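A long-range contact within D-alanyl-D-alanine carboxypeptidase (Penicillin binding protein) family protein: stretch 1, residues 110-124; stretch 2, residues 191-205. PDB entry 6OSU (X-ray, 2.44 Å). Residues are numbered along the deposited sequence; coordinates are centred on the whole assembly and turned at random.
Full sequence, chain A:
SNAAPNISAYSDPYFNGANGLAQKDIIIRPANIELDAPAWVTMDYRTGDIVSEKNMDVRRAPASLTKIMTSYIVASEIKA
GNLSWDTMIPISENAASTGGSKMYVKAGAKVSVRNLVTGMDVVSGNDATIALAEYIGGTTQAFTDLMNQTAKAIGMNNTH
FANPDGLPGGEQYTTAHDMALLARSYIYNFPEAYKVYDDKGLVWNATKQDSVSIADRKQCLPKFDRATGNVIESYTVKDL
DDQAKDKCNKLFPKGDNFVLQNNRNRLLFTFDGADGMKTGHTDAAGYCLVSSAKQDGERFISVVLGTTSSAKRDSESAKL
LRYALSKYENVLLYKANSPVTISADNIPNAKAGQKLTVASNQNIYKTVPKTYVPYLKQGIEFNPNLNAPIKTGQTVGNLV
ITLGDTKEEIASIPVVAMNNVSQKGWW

Stretch 1 (110-124) KVSVRNLVTGMDVVS
Stretch 2 (191-205) PEAYKVYDDKGLVWN

In stretch 1 a short strand (110-112) runs into a helix beginning at Val 113, its 119-123 portion widened into a pi-type turn; Ser 112 (chi1 p) caps the N-terminus, OG accepting from Asn 115 N at 3.1 Å, and Ser 124 leaves the helix with positive phi (61/36). Stretch 2 opens with a weakly bonded helix near 191-194, keeps helical phi/psi through 195-197, turns at Asp 199 (-62/130) and extends as strand 201-205. The helix of stretch 1 and this strand run at 137° between N-to-C directions, axes 8.2 Å apart at closest approach. CA-CA register is Asp 121-Tyr 197 6.0 Å, Thr 118-Val 196 6.4 Å and Asn 115-Trp 204 9.0 Å.

Val 196 (t) points toward the helix, CG1 lying 3.9 Å from Thr 118 CA and 4.2 Å from Val 122 CG2. Val 122 (t) also reaches the turn, CG2 to Asp 199 CB 3.6 Å, and the strand, CG1 to Gly 201 CA 3.8 Å. Leu 202 (t, p) places CB 3.9 Å from Val 123 CG2 and CD2 4.3 Å from Gly 119 CA. Trp 204 (t, chi2 -109°) brings CH2 to 4.1 Å from Val 111 CG1 and CZ3 to 4.1 Å from Asn 115 CB, both approaching the ring obliquely. These carbon contacts lie at van der Waals distance, so close packing rather than directed bonding holds this part together.

Thr 118 (m) donates OG1 to Arg 114 O at 2.5 Å. Asp 121 (m) sets OD2 over one face of the Tyr 197 (m) ring and OD1 3.1 Å from Tyr 197 OH. One water donates to Asp 121 OD1 (2.6 Å) and lies 2.6 Å from Tyr 197 OH; another donates to Asp 121 OD2 (2.5 Å) and Ala 193 O (2.8 Å), tying carboxylate to backbone. At the periphery, Arg 114 NH2 and Glu 192 OE2 form a long salt bridge, 3.6 Å, near the guanidinium plane.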

# COMPACT_ATOMS: atom_id res chain seq x y z
N LYS A 110 -19.20 25.73 3.84
CA LYS A 110 -19.44 24.33 3.51
C LYS A 110 -18.46 23.91 2.43
O LYS A 110 -18.23 24.64 1.46
CB LYS A 110 -20.88 24.11 3.04
CG LYS A 110 -21.96 24.49 4.04
CD LYS A 110 -22.10 23.44 5.14
CE LYS A 110 -23.50 23.47 5.77
NZ LYS A 110 -24.54 22.93 4.85
N VAL A 111 -17.88 22.72 2.59
CA VAL A 111 -16.93 22.17 1.63
C VAL A 111 -17.28 20.71 1.40
O VAL A 111 -17.63 19.99 2.34
CB VAL A 111 -15.47 22.31 2.13
CG1 VAL A 111 -14.50 21.68 1.14
CG2 VAL A 111 -15.11 23.77 2.35
N SER A 112 -17.21 20.28 0.14
CA SER A 112 -17.56 18.91 -0.19
C SER A 112 -16.54 17.92 0.38
O SER A 112 -15.40 18.27 0.68
CB SER A 112 -17.67 18.73 -1.71
OG SER A 112 -16.40 18.72 -2.31
N VAL A 113 -16.99 16.67 0.54
CA VAL A 113 -16.08 15.61 0.97
C VAL A 113 -14.93 15.48 -0.01
O VAL A 113 -13.76 15.37 0.39
CB VAL A 113 -16.84 14.27 1.11
CG1 VAL A 113 -15.87 13.15 1.47
CG2 VAL A 113 -17.94 14.37 2.13
N ARG A 114 -15.24 15.49 -1.31
CA ARG A 114 -14.20 15.34 -2.32
C ARG A 114 -13.10 16.39 -2.14
O ARG A 114 -11.91 16.06 -2.19
CB ARG A 114 -14.81 15.42 -3.72
CG ARG A 114 -13.98 14.70 -4.78
CD ARG A 114 -14.66 14.65 -6.14
NE ARG A 114 -15.43 13.42 -6.36
CZ ARG A 114 -14.90 12.22 -6.61
NH1 ARG A 114 -13.58 12.07 -6.65
NH2 ARG A 114 -15.68 11.17 -6.81
N ASN A 115 -13.48 17.64 -1.89
CA ASN A 115 -12.48 18.68 -1.68
C ASN A 115 -11.72 18.47 -0.37
O ASN A 115 -10.49 18.61 -0.34
CB ASN A 115 -13.13 20.06 -1.69
CG ASN A 115 -13.54 20.50 -3.08
OD1 ASN A 115 -12.92 20.10 -4.07
ND2 ASN A 115 -14.57 21.34 -3.17
N LEU A 116 -12.43 18.13 0.71
CA LEU A 116 -11.76 17.93 2.00
C LEU A 116 -10.82 16.74 1.96
O LEU A 116 -9.72 16.79 2.52
CB LEU A 116 -12.80 17.75 3.11
CG LEU A 116 -13.59 18.99 3.55
CD1 LEU A 116 -14.60 18.62 4.62
CD2 LEU A 116 -12.65 20.07 4.04
N VAL A 117 -11.24 15.64 1.32
CA VAL A 117 -10.37 14.47 1.22
C VAL A 117 -9.15 14.78 0.37
O VAL A 117 -8.04 14.34 0.67
CB VAL A 117 -11.16 13.27 0.68
CG1 VAL A 117 -10.23 12.11 0.37
CG2 VAL A 117 -12.22 12.84 1.67
N THR A 118 -9.34 15.55 -0.71
CA THR A 118 -8.21 15.97 -1.53
C THR A 118 -7.23 16.81 -0.71
O THR A 118 -6.01 16.62 -0.78
CB THR A 118 -8.69 16.73 -2.76
OG1 THR A 118 -9.70 15.97 -3.43
CG2 THR A 118 -7.54 16.97 -3.72
N GLY A 119 -7.76 17.75 0.08
CA GLY A 119 -6.89 18.53 0.94
C GLY A 119 -6.14 17.67 1.94
O GLY A 119 -4.94 17.87 2.17
N MET A 120 -6.82 16.68 2.51
CA MET A 120 -6.18 15.81 3.51
C MET A 120 -5.09 14.95 2.88
O MET A 120 -3.98 14.86 3.42
CB MET A 120 -7.25 14.94 4.18
CG MET A 120 -6.71 13.92 5.16
SD MET A 120 -8.08 13.04 5.95
CE MET A 120 -9.02 12.52 4.53
N ASP A 121 -5.38 14.33 1.73
CA ASP A 121 -4.46 13.37 1.13
C ASP A 121 -3.31 14.06 0.39
O ASP A 121 -2.16 13.62 0.48
CB ASP A 121 -5.21 12.44 0.19
CG ASP A 121 -6.24 11.59 0.89
OD1 ASP A 121 -6.16 11.45 2.14
OD2 ASP A 121 -7.12 11.05 0.20
N VAL A 122 -3.61 15.11 -0.37
CA VAL A 122 -2.64 15.71 -1.27
C VAL A 122 -1.85 16.81 -0.59
O VAL A 122 -0.63 16.92 -0.78
CB VAL A 122 -3.37 16.25 -2.52
CG1 VAL A 122 -2.38 16.88 -3.49
CG2 VAL A 122 -4.16 15.13 -3.18
N VAL A 123 -2.53 17.62 0.21
CA VAL A 123 -1.92 18.79 0.85
C VAL A 123 -1.61 18.53 2.32
O VAL A 123 -0.87 19.31 2.94
CB VAL A 123 -2.84 20.02 0.64
CG1 VAL A 123 -2.67 21.10 1.71
CG2 VAL A 123 -2.60 20.60 -0.74
N SER A 124 -2.12 17.44 2.89
CA SER A 124 -1.92 17.11 4.31
C SER A 124 -2.52 18.19 5.21
O SER A 124 -1.98 18.50 6.28
CB SER A 124 -0.44 16.88 4.63
OG SER A 124 -0.29 16.05 5.77
N PRO A 191 -10.70 1.39 -3.94
CA PRO A 191 -9.87 1.76 -5.10
C PRO A 191 -10.17 3.15 -5.66
O PRO A 191 -9.24 3.81 -6.15
CB PRO A 191 -10.20 0.66 -6.13
CG PRO A 191 -11.54 0.17 -5.73
CD PRO A 191 -11.60 0.26 -4.24
N GLU A 192 -11.42 3.62 -5.59
CA GLU A 192 -11.72 4.96 -6.10
C GLU A 192 -11.11 6.04 -5.20
O GLU A 192 -10.45 6.96 -5.68
CB GLU A 192 -13.22 5.16 -6.22
CG GLU A 192 -13.62 6.63 -6.31
CD GLU A 192 -14.52 6.94 -7.49
OE1 GLU A 192 -15.37 6.09 -7.83
OE2 GLU A 192 -14.37 8.03 -8.07
N ALA A 193 -11.34 5.94 -3.89
CA ALA A 193 -10.76 6.91 -2.97
C ALA A 193 -9.24 6.89 -3.03
O ALA A 193 -8.60 7.93 -2.85
CB ALA A 193 -11.23 6.63 -1.54
N TYR A 194 -8.65 5.73 -3.28
CA TYR A 194 -7.19 5.66 -3.35
C TYR A 194 -6.62 6.41 -4.54
O TYR A 194 -5.46 6.83 -4.49
CB TYR A 194 -6.73 4.20 -3.39
CG TYR A 194 -5.24 4.09 -3.58
CD1 TYR A 194 -4.37 4.53 -2.60
CD2 TYR A 194 -4.71 3.56 -4.75
CE1 TYR A 194 -3.00 4.45 -2.77
CE2 TYR A 194 -3.33 3.47 -4.93
CZ TYR A 194 -2.49 3.92 -3.93
OH TYR A 194 -1.12 3.83 -4.10
N LYS A 195 -7.41 6.60 -5.61
CA LYS A 195 -6.93 7.36 -6.76
C LYS A 195 -6.58 8.80 -6.40
O LYS A 195 -5.80 9.42 -7.13
CB LYS A 195 -7.98 7.35 -7.88
CG LYS A 195 -8.25 5.98 -8.48
CD LYS A 195 -9.28 6.07 -9.60
CE LYS A 195 -9.77 4.69 -10.02
NZ LYS A 195 -11.25 4.66 -10.17
N VAL A 196 -7.12 9.33 -5.31
CA VAL A 196 -6.85 10.72 -4.94
C VAL A 196 -5.38 10.91 -4.60
O VAL A 196 -4.83 12.00 -4.80
CB VAL A 196 -7.76 11.14 -3.76
CG1 VAL A 196 -7.53 12.60 -3.40
CG2 VAL A 196 -9.22 10.90 -4.10
N TYR A 197 -4.72 9.87 -4.10
CA TYR A 197 -3.33 10.01 -3.69
C TYR A 197 -2.39 10.25 -4.86
O TYR A 197 -1.25 10.68 -4.65
CB TYR A 197 -2.88 8.78 -2.90
CG TYR A 197 -3.48 8.72 -1.51
CD1 TYR A 197 -3.03 9.57 -0.51
CD2 TYR A 197 -4.49 7.82 -1.21
CE1 TYR A 197 -3.56 9.52 0.76
CE2 TYR A 197 -5.04 7.77 0.06
CZ TYR A 197 -4.57 8.62 1.04
OH TYR A 197 -5.10 8.58 2.31
N ASP A 198 -2.84 10.02 -6.09
CA ASP A 198 -2.03 10.27 -7.27
C ASP A 198 -2.16 11.71 -7.78
O ASP A 198 -1.49 12.06 -8.75
CB ASP A 198 -2.41 9.28 -8.39
CG ASP A 198 -1.36 9.21 -9.49
OD1 ASP A 198 -0.16 9.09 -9.17
OD2 ASP A 198 -1.74 9.27 -10.68
N ASP A 199 -2.99 12.53 -7.14
CA ASP A 199 -3.12 13.93 -7.55
C ASP A 199 -1.80 14.67 -7.39
O ASP A 199 -1.17 14.61 -6.33
CB ASP A 199 -4.21 14.63 -6.73
CG ASP A 199 -5.61 14.19 -7.11
OD1 ASP A 199 -5.75 13.27 -7.94
OD2 ASP A 199 -6.58 14.77 -6.57
N LYS A 200 -1.38 15.36 -8.45
CA LYS A 200 -0.10 16.07 -8.41
C LYS A 200 -0.16 17.29 -7.50
O LYS A 200 0.87 17.69 -6.93
CB LYS A 200 0.31 16.49 -9.82
CG LYS A 200 0.36 15.34 -10.83
CD LYS A 200 1.58 14.46 -10.62
CE LYS A 200 1.17 13.02 -10.34
NZ LYS A 200 0.21 12.50 -11.36
N GLY A 201 -1.33 17.90 -7.34
CA GLY A 201 -1.45 19.07 -6.51
C GLY A 201 -2.90 19.48 -6.34
O GLY A 201 -3.82 18.76 -6.73
N LEU A 202 -3.08 20.66 -5.74
CA LEU A 202 -4.41 21.18 -5.45
C LEU A 202 -4.47 22.65 -5.85
O LEU A 202 -3.73 23.48 -5.31
CB LEU A 202 -4.76 21.02 -3.96
CG LEU A 202 -6.04 21.70 -3.49
CD1 LEU A 202 -7.26 21.16 -4.22
CD2 LEU A 202 -6.20 21.56 -1.98
N VAL A 203 -5.36 22.97 -6.79
CA VAL A 203 -5.66 24.34 -7.17
C VAL A 203 -6.93 24.73 -6.43
O VAL A 203 -8.02 24.25 -6.76
CB VAL A 203 -5.83 24.49 -8.69
CG1 VAL A 203 -6.04 25.95 -9.06
CG2 VAL A 203 -4.62 23.91 -9.41
N TRP A 204 -6.81 25.61 -5.43
CA TRP A 204 -7.86 25.85 -4.45
C TRP A 204 -8.29 27.31 -4.50
O TRP A 204 -7.48 28.21 -4.26
CB TRP A 204 -7.37 25.46 -3.05
CG TRP A 204 -8.29 25.82 -1.93
CD1 TRP A 204 -8.08 26.79 -0.99
CD2 TRP A 204 -9.54 25.20 -1.60
NE1 TRP A 204 -9.13 26.82 -0.10
CE2 TRP A 204 -10.04 25.85 -0.45
CE3 TRP A 204 -10.28 24.16 -2.16
CZ2 TRP A 204 -11.25 25.50 0.14
CZ3 TRP A 204 -11.49 23.81 -1.57
CH2 TRP A 204 -11.96 24.48 -0.43
N ASN A 205 -9.57 27.54 -4.80
CA ASN A 205 -10.16 28.87 -4.77
C ASN A 205 -10.62 29.14 -3.34
O ASN A 205 -11.68 28.67 -2.93
CB ASN A 205 -11.31 28.99 -5.76
CG ASN A 205 -11.81 30.42 -5.92
OD1 ASN A 205 -11.65 31.26 -5.04
ND2 ASN A 205 -12.42 30.70 -7.07
O HOH W 1 -4.53 10.54 3.89
O HOH W 2 -8.62 9.07 -0.34